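Local atomic coordinates of P43 (Trichuris muris, PDB entry 6QIX), a protein that is the major protein secreted by the whipworm parasite, tethers to matrix and inhibits interleukin-13 function. Residues L283-G288 with C333-D338; G288-P293 with D338-C343; E239-C244 with D279-D284. All coordinates share one frame; numbering follows the deposited sequence.

From the N terminus, contact 3 comes first: it closes a loop of 34 residues that holds strands 246-252 and 262-268, bringing the turn at 239-244 onto 279-284. Strand 281-284, where contact 3 ends, also carries the start of contact 1. Contacts 1 and 2 cross, because their segments alternate along the chain: 283-288, 288-293, 333-338, 338-343, with Gly-288 and Asp-338 shared. Each spans 44 residues, mostly from helices 292-310 and 315-325. All three contacts meet one antiparallel sheet of order 281-284, 339-344, 331-336. Contact 1 links the loop just after outer strand 281-284 to the end of the other outer strand, 331-336, and its turn; contact 2 ties the middle strand to the start of helix 292-310.

Contact 1: residues L283-G288 with C333-D338; sequences LDKING and CKEVGD. With NAG (2-acetamido-2-deoxy-beta-D-glucopyranose), chain H.
Lys-285 reaches across the end of the sheet to Glu-335, and this pair forms the tight half of the contact. The lysine chain, extended beyond CG, crosses the glutamate side chain at about a right angle and brings NZ to 2.5 Å from OE2 of Glu-335, a short salt bridge. The ammonium approaches from above the carboxylate plane, 46° out of it. A second bond runs from Lys-285 NZ to O of Gly-337 at 3.1 Å, in the carbonyl plane and on a lone pair. Gly-337 and Asp-338 form the two-residue turn of the hairpin 331-336/339-344, and CE of Lys-285 lies 3.5 Å from C of Asp-338, flush against that turn.

The rest is loose. A water accepts from N of Lys-285 at 2.9 Å and donates to O of Asp-338 at 2.5 Å, bridging backbones that do not bond directly. O of Gly-288 remains 4.3 Å from OE1 of Glu-335. Beyond, Asn-287 of the sequence Asn-Gly-Ser carries an N-linked sugar, ND2 to C1 of NAG 1.4 Å, whose methyl C8 sits 3.3 Å from CG2 of Ile-286. With a carboxylate and a carbonyl both gripping one ammonium group, Lys-285 is probably charged and held in place at the hairpin tip despite its surface position.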
loop_
_atom_site.group_PDB
_atom_site.type_symbol
_atom_site.label_atom_id
_atom_site.label_comp_id
_atom_site.label_asym_id
_atom_site.label_seq_id
_atom_site.Cartn_x
_atom_site.Cartn_y
_atom_site.Cartn_z
ATOM N N LEU A 283 20.620 14.778 5.136
ATOM C CA LEU A 283 20.811 15.223 3.754
ATOM C C LEU A 283 21.013 16.732 3.672
ATOM O O LEU A 283 20.470 17.487 4.482
ATOM C CB LEU A 283 19.596 14.890 2.907
ATOM C CG LEU A 283 19.090 13.444 2.952
ATOM C CD1 LEU A 283 17.836 13.299 2.148
ATOM C CD2 LEU A 283 20.150 12.488 2.472
ATOM N N ASP A 284 21.735 17.171 2.639
ATOM C CA ASP A 284 21.773 18.594 2.304
ATOM C C ASP A 284 20.441 19.077 1.740
ATOM O O ASP A 284 19.688 18.324 1.125
ATOM C CB ASP A 284 22.874 18.871 1.290
ATOM C CG ASP A 284 24.239 18.694 1.881
ATOM O OD1 ASP A 284 24.466 19.210 2.996
ATOM O OD2 ASP A 284 25.072 18.017 1.245
ATOM N N LYS A 285 20.163 20.365 1.963
ATOM C CA LYS A 285 18.988 21.000 1.388
ATOM C C LYS A 285 19.158 21.105 -0.114
ATOM O O LYS A 285 20.277 21.135 -0.625
ATOM C CB LYS A 285 18.777 22.393 1.981
ATOM C CG LYS A 285 18.347 22.428 3.396
ATOM C CD LYS A 285 18.534 23.866 3.966
ATOM C CE LYS A 285 18.341 23.937 5.457
ATOM N NZ LYS A 285 18.278 25.353 5.974
ATOM N N ILE A 286 18.037 21.116 -0.826
ATOM C CA ILE A 286 18.017 21.396 -2.262
ATOM C C ILE A 286 17.093 22.586 -2.489
ATOM O O ILE A 286 15.946 22.587 -2.025
ATOM C CB ILE A 286 17.560 20.177 -3.087
ATOM C CG1 ILE A 286 18.429 18.960 -2.746
ATOM C CG2 ILE A 286 17.619 20.492 -4.587
ATOM C CD1 ILE A 286 19.616 18.741 -3.683
ATOM N N ASN A 287 17.600 23.608 -3.176
ATOM C CA ASN A 287 16.842 24.844 -3.395
ATOM C C ASN A 287 16.359 25.439 -2.071
ATOM O O ASN A 287 15.258 25.990 -1.975
ATOM C CB ASN A 287 15.671 24.606 -4.343
ATOM C CG ASN A 287 16.106 24.522 -5.805
ATOM O OD1 ASN A 287 17.088 25.138 -6.216
ATOM N ND2 ASN A 287 15.371 23.745 -6.590
ATOM N N GLY A 288 17.191 25.298 -1.036
ATOM C CA GLY A 288 16.939 25.895 0.262
ATOM C C GLY A 288 15.799 25.286 1.034
ATOM O O GLY A 288 15.215 25.964 1.902
ATOM N N CYS A 333 10.758 14.705 6.057
ATOM C CA CYS A 333 11.942 15.358 6.593
ATOM C C CYS A 333 11.569 16.560 7.456
ATOM O O CYS A 333 10.551 17.219 7.235
ATOM C CB CYS A 333 12.876 15.866 5.474
ATOM S SG CYS A 333 13.370 14.675 4.230
ATOM N N LYS A 334 12.392 16.804 8.467
ATOM C CA LYS A 334 12.401 18.049 9.216
ATOM C C LYS A 334 13.673 18.805 8.881
ATOM O O LYS A 334 14.762 18.227 8.830
ATOM C CB LYS A 334 12.336 17.800 10.722
ATOM C CG LYS A 334 10.996 17.365 11.210
ATOM C CD LYS A 334 10.909 17.488 12.729
ATOM C CE LYS A 334 9.441 17.426 13.138
ATOM N NZ LYS A 334 8.676 18.604 12.615
ATOM N N GLU A 335 13.549 20.115 8.698
ATOM C CA GLU A 335 14.716 20.960 8.492
ATOM C C GLU A 335 15.311 21.297 9.855
ATOM O O GLU A 335 14.600 21.813 10.718
ATOM C CB GLU A 335 14.306 22.240 7.752
ATOM C CG GLU A 335 15.483 23.057 7.264
ATOM C CD GLU A 335 15.083 24.224 6.403
ATOM O OE1 GLU A 335 14.114 24.119 5.628
ATOM O OE2 GLU A 335 15.784 25.234 6.482
ATOM N N VAL A 336 16.581 20.946 10.080
ATOM C CA VAL A 336 17.239 21.191 11.360
ATOM C C VAL A 336 18.548 21.886 11.048
ATOM O O VAL A 336 19.442 21.304 10.423
ATOM C CB VAL A 336 17.465 19.908 12.183
ATOM C CG1 VAL A 336 18.135 20.308 13.501
ATOM C CG2 VAL A 336 16.134 19.204 12.433
ATOM N N GLY A 337 18.662 23.149 11.463
ATOM C CA GLY A 337 19.817 23.917 11.055
ATOM C C GLY A 337 19.928 23.984 9.549
ATOM O O GLY A 337 18.979 24.323 8.844
ATOM N N ASP A 338 21.109 23.681 9.038
ATOM C CA ASP A 338 21.361 23.705 7.605
ATOM C C ASP A 338 21.108 22.350 6.933
ATOM O O ASP A 338 21.462 22.171 5.762
ATOM C CB ASP A 338 22.806 24.130 7.352
ATOM C CG ASP A 338 23.800 23.316 8.176
ATOM O OD1 ASP A 338 24.942 23.133 7.696
ATOM O OD2 ASP A 338 23.432 22.865 9.299
HETATM C C1 NAG H . 15.601 23.553 -8.004
HETATM C C2 NAG H . 14.793 22.331 -8.432
HETATM C C3 NAG H . 14.817 22.164 -9.956
HETATM C C4 NAG H . 14.345 23.440 -10.639
HETATM C C5 NAG H . 15.193 24.623 -10.173
HETATM C C6 NAG H . 14.733 25.948 -10.750
HETATM C C7 NAG H . 16.279 20.364 -8.194
HETATM C C8 NAG H . 16.565 19.133 -7.383
HETATM N N2 NAG H . 15.258 21.122 -7.765
HETATM O O3 NAG H . 13.970 21.083 -10.332
HETATM O O4 NAG H . 14.439 23.299 -12.053
HETATM O O5 NAG H . 15.138 24.734 -8.737
HETATM O O6 NAG H . 14.030 26.723 -9.792
HETATM O O7 NAG H . 16.951 20.662 -9.183
HETATM O O HOH W 1 22.121 21.941 3.376
#

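Contact 2: residues G288-P293 with D338-C343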
loop_
_atom_site.group_PDB
_atom_site.type_symbol
_atom_site.label_atom_id
_atom_site.label_comp_id
_atom_site.label_asym_id
_atom_site.label_seq_id
_atom_site.Cartn_x
_atom_site.Cartn_y
_atom_site.Cartn_z
ATOM N N GLY A 288 17.191 25.298 -1.036
ATOM C CA GLY A 288 16.939 25.895 0.262
ATOM C C GLY A 288 15.799 25.286 1.034
ATOM O O GLY A 288 15.215 25.964 1.902
ATOM N N SER A 289 15.469 24.024 0.759
ATOM C CA SER A 289 14.350 23.377 1.421
ATOM C C SER A 289 14.570 21.864 1.519
ATOM O O SER A 289 15.473 21.288 0.911
ATOM C CB SER A 289 13.038 23.661 0.685
ATOM O OG SER A 289 12.773 22.649 -0.256
ATOM N N CYS A 290 13.705 21.233 2.304
ATOM C CA CYS A 290 13.712 19.794 2.491
ATOM C C CYS A 290 12.541 19.158 1.786
ATOM O O CYS A 290 12.183 18.026 2.080
ATOM C CB CYS A 290 13.715 19.440 3.974
ATOM S SG CYS A 290 15.266 20.062 4.778
ATOM N N ALA A 291 11.944 19.879 0.853
ATOM C CA ALA A 291 10.804 19.370 0.131
ATOM C C ALA A 291 11.170 18.413 -0.993
ATOM O O ALA A 291 10.276 17.747 -1.519
ATOM C CB ALA A 291 10.044 20.563 -0.429
ATOM N N PHE A 292 12.436 18.326 -1.399
ATOM C CA PHE A 292 12.718 17.642 -2.656
ATOM C C PHE A 292 12.331 16.166 -2.646
ATOM O O PHE A 292 11.967 15.655 -3.720
ATOM C CB PHE A 292 14.195 17.809 -3.053
ATOM C CG PHE A 292 15.175 17.332 -2.025
ATOM C CD1 PHE A 292 15.753 16.074 -2.113
ATOM C CD2 PHE A 292 15.548 18.158 -0.986
ATOM C CE1 PHE A 292 16.677 15.644 -1.146
ATOM C CE2 PHE A 292 16.464 17.737 -0.024
ATOM C CZ PHE A 292 17.014 16.467 -0.118
ATOM N N PRO A 293 12.352 15.442 -1.526
ATOM C CA PRO A 293 11.867 14.046 -1.598
ATOM C C PRO A 293 10.416 13.948 -2.044
ATOM O O PRO A 293 10.080 13.134 -2.911
ATOM C CB PRO A 293 12.067 13.535 -0.174
ATOM C CG PRO A 293 13.097 14.471 0.438
ATOM C CD PRO A 293 12.840 15.809 -0.176
ATOM N N ASP A 338 21.109 23.681 9.038
ATOM C CA ASP A 338 21.361 23.705 7.605
ATOM C C ASP A 338 21.108 22.350 6.933
ATOM O O ASP A 338 21.462 22.171 5.762
ATOM C CB ASP A 338 22.806 24.130 7.352
ATOM C CG ASP A 338 23.800 23.316 8.176
ATOM O OD1 ASP A 338 24.942 23.133 7.696
ATOM O OD2 ASP A 338 23.432 22.865 9.299
ATOM N N LYS A 339 20.500 21.404 7.633
ATOM C CA LYS A 339 20.365 20.053 7.093
ATOM C C LYS A 339 18.924 19.580 7.084
ATOM O O LYS A 339 18.078 20.101 7.779
ATOM C CB LYS A 339 21.190 19.034 7.891
ATOM C CG LYS A 339 22.691 19.354 7.978
ATOM C CD LYS A 339 23.342 19.189 6.617
ATOM C CE LYS A 339 24.845 19.410 6.671
ATOM N NZ LYS A 339 25.411 19.346 5.288
ATOM N N CYS A 340 18.675 18.508 6.328
ATOM C CA CYS A 340 17.388 17.842 6.300
ATOM C C CYS A 340 17.525 16.530 7.041
ATOM O O CYS A 340 18.415 15.761 6.713
ATOM C CB CYS A 340 16.951 17.539 4.854
ATOM S SG CYS A 340 16.785 19.048 3.844
ATOM N N LYS A 341 16.643 16.260 7.998
ATOM C CA LYS A 341 16.661 15.031 8.799
ATOM C C LYS A 341 15.451 14.196 8.415
ATOM O O LYS A 341 14.305 14.619 8.626
ATOM C CB LYS A 341 16.632 15.378 10.282
ATOM C CG LYS A 341 17.820 16.259 10.717
ATOM C CD LYS A 341 19.129 15.436 10.773
ATOM C CE LYS A 341 20.246 16.341 11.277
ATOM N NZ LYS A 341 21.514 15.624 11.438
ATOM N N CYS A 342 15.687 13.014 7.830
ATOM C CA CYS A 342 14.626 12.328 7.100
ATOM C C CYS A 342 14.462 10.887 7.557
ATOM O O CYS A 342 15.439 10.198 7.838
ATOM C CB CYS A 342 14.899 12.323 5.589
ATOM S SG CYS A 342 15.189 13.989 4.897
ATOM N N CYS A 343 13.212 10.447 7.558
ATOM C CA CYS A 343 12.835 9.063 7.821
ATOM C C CYS A 343 11.796 8.586 6.802
ATOM O O CYS A 343 11.017 9.376 6.262
ATOM C CB CYS A 343 12.204 8.900 9.237
ATOM S SG CYS A 343 13.130 9.625 10.602
#
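The ring of Phe-292 meets SG of Cys-340 obliquely, while one of its faces receives CD of the following Pro-293, 3.3 Å above the ring plane and offset toward the rim. At the edge, in plane, lies the carbonyl O of Ser-289. The sulfur stands 5.4 Å from the ring centroid, on a line 75° off the ring normal: a Cys sulfur-aromatic contact. The first torsion of Phe-292, chi1 57°, sets CG between its own backbone N and carbonyl carbon. CE2 of Phe-292 is the ring atom nearest SG of Cys-340, at 4.1 Å. Ile-286 and Leu-283 also touch this side chain.

The covalent link is the disulfide between Cys-290 and Cys-340, SG to SG 2.1 Å. Its chi3 of -89° makes it a left-handed bridge, and CB of Cys-290 comes 3.9 Å from CB of Cys-340. With no hydrogen bond between the segments, the bridge is what joins the residues leading into helix 292-310 to strand 339-344, the middle strand of the three-stranded antiparallel sheet. Alternation along that strand puts Cys-340 and Cys-342 toward the helix start and Lys-339 and Lys-341 away from it. Cys-342 makes a second disulfide, to Cys-333 of the neighbouring strand, and Pro-293 packs on Cys-333. On the other side, Lys-339 forms a salt bridge with Asp-284 and Lys-341 bonds to Thr-282.

Before the helix, in the conformer described here, one of two for Ser-289, N of Ala-291 donates to OG of Ser-289 at 3.1 Å, an ST turn.

Contact 3: residues E239-C244 with D279-D284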
loop_
_atom_site.group_PDB
_atom_site.type_symbol
_atom_site.label_atom_id
_atom_site.label_comp_id
_atom_site.label_asym_id
_atom_site.label_seq_id
_atom_site.Cartn_x
_atom_site.Cartn_y
_atom_site.Cartn_z
ATOM N N GLU A 239 25.010 6.599 3.546
ATOM C CA GLU A 239 24.782 5.211 3.903
ATOM C C GLU A 239 23.309 4.975 4.268
ATOM O O GLU A 239 22.597 5.877 4.747
ATOM C CB GLU A 239 25.662 4.796 5.079
ATOM C CG GLU A 239 27.151 4.991 4.861
ATOM C CD GLU A 239 27.911 4.635 6.105
ATOM O OE1 GLU A 239 28.781 3.726 6.037
ATOM O OE2 GLU A 239 27.604 5.267 7.155
ATOM N N LYS A 240 22.899 3.717 4.111
ATOM C CA LYS A 240 21.552 3.262 4.445
ATOM C C LYS A 240 21.121 3.836 5.781
ATOM O O LYS A 240 21.855 3.752 6.767
ATOM C CB LYS A 240 21.513 1.729 4.492
ATOM C CG LYS A 240 21.650 1.087 3.144
ATOM C CD LYS A 240 21.751 -0.483 3.294
ATOM C CE LYS A 240 23.124 -0.900 3.734
ATOM N NZ LYS A 240 24.036 -1.064 2.544
ATOM N N CYS A 241 19.932 4.443 5.800
ATOM C CA CYS A 241 19.499 5.166 6.980
ATOM C C CYS A 241 17.992 5.360 6.954
ATOM O O CYS A 241 17.336 5.153 5.930
ATOM C CB CYS A 241 20.177 6.545 7.056
ATOM S SG CYS A 241 19.879 7.510 5.513
ATOM N N GLY A 242 17.451 5.793 8.107
ATOM C CA GLY A 242 16.100 6.327 8.174
ATOM C C GLY A 242 14.962 5.323 8.106
ATOM O O GLY A 242 13.798 5.728 7.878
ATOM N N PHE A 243 15.263 4.028 8.290
ATOM C CA PHE A 243 14.360 2.952 7.917
ATOM C C PHE A 243 13.932 3.053 6.442
ATOM O O PHE A 243 12.866 2.548 6.045
ATOM C CB PHE A 243 13.140 2.909 8.843
ATOM C CG PHE A 243 13.476 2.656 10.298
ATOM C CD1 PHE A 243 13.595 1.376 10.789
ATOM C CD2 PHE A 243 13.718 3.709 11.171
ATOM C CE1 PHE A 243 13.940 1.150 12.111
ATOM C CE2 PHE A 243 14.038 3.469 12.513
ATOM C CZ PHE A 243 14.144 2.178 12.967
ATOM N N CYS A 244 14.773 3.663 5.604
ATOM C CA CYS A 244 14.526 3.842 4.170
ATOM C C CYS A 244 15.009 2.650 3.337
ATOM O O CYS A 244 14.396 2.323 2.303
ATOM C CB CYS A 244 15.193 5.158 3.692
ATOM S SG CYS A 244 14.401 6.618 4.402
ATOM N N ASP A 279 19.224 4.792 12.006
ATOM C CA ASP A 279 19.533 6.157 12.376
ATOM C C ASP A 279 18.865 7.132 11.416
ATOM O O ASP A 279 18.694 6.852 10.227
ATOM C CB ASP A 279 21.022 6.416 12.289
ATOM C CG ASP A 279 21.834 5.577 13.234
ATOM O OD1 ASP A 279 21.253 5.102 14.247
ATOM O OD2 ASP A 279 23.068 5.449 12.975
ATOM N N ILE A 280 18.542 8.336 11.912
ATOM C CA ILE A 280 17.923 9.296 11.010
ATOM C C ILE A 280 18.891 9.666 9.886
ATOM O O ILE A 280 20.124 9.693 10.061
ATOM C CB ILE A 280 17.456 10.524 11.820
ATOM C CG1 ILE A 280 16.511 11.405 11.019
ATOM C CG2 ILE A 280 18.677 11.289 12.418
ATOM C CD1 ILE A 280 15.601 12.242 11.911
ATOM N N CYS A 281 18.330 9.913 8.699
ATOM C CA CYS A 281 19.120 10.331 7.544
ATOM C C CYS A 281 19.442 11.809 7.669
ATOM O O CYS A 281 18.547 12.606 7.987
ATOM C CB CYS A 281 18.376 10.134 6.215
ATOM S SG CYS A 281 18.025 8.391 5.789
ATOM N N THR A 282 20.699 12.185 7.355
ATOM C CA THR A 282 21.079 13.604 7.227
ATOM C C THR A 282 21.426 13.914 5.773
ATOM O O THR A 282 22.400 13.386 5.248
ATOM C CB THR A 282 22.247 13.940 8.153
ATOM O OG1 THR A 282 21.869 13.578 9.486
ATOM C CG2 THR A 282 22.616 15.422 8.062
ATOM N N LEU A 283 20.620 14.778 5.136
ATOM C CA LEU A 283 20.811 15.223 3.754
ATOM C C LEU A 283 21.013 16.732 3.672
ATOM O O LEU A 283 20.470 17.487 4.482
ATOM C CB LEU A 283 19.596 14.890 2.907
ATOM C CG LEU A 283 19.090 13.444 2.952
ATOM C CD1 LEU A 283 17.836 13.299 2.148
ATOM C CD2 LEU A 283 20.150 12.488 2.472
ATOM N N ASP A 284 21.735 17.171 2.639
ATOM C CA ASP A 284 21.773 18.594 2.304
ATOM C C ASP A 284 20.441 19.077 1.740
ATOM O O ASP A 284 19.688 18.324 1.125
ATOM C CB ASP A 284 22.874 18.871 1.290
ATOM C CG ASP A 284 24.239 18.694 1.881
ATOM O OD1 ASP A 284 24.466 19.210 2.996
ATOM O OD2 ASP A 284 25.072 18.017 1.245
#
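Cys-241 and Cys-281 supply the covalent part of the contact, a disulfide with SG to SG 2.1 Å and chi3 103°, hence right-handed. The two cysteines enter it differently. SG of Cys-241 lies between its backbone N and carbonyl carbon (chi1 55°), whereas SG of Cys-281 is anti to its carbonyl carbon. CB of Cys-241 also lies 3.5 Å from O of Asp-279.

Hydrogen bonding across the contact is by backbone atoms. N of Gly-242 donates to O of Asp-279 at 2.7 Å, and the N-H...O angle of 140° shows a short but bent bond. Inside 239-244, N of Cys-244 bonds to O of Cys-241 at 3.0 Å and closes a type I' beta turn, with Gly-242 and Phe-243 at its two corners, both at positive phi. This turn lies in the loop that runs from helix 205-216 to strand 246-252, and it is set against the start of strand 281-284, an outer strand of the three-stranded sheet. The backbone of Gly-242 is also hydrogen-bonded to that of Cys-344 at the end of the middle strand, so the turn touches two strands at once.

Packing is close where the glycine passes the other segment. CA of Gly-242 is 4.5 Å from CA of Ile-280, and N of Gly-242 is 3.5 Å from SG of Cys-281. A third sulfur lies near the bridge, SG of Cys-244 being 4.3 Å from SG of Cys-281; Cys-244 forms its own disulfide with Cys-344. CB of Ile-280 points away from the turn, and its side chain touches Lys-341, Cys-343 and Cys-356, while the ring of Phe-243 stacks with Tyr-347.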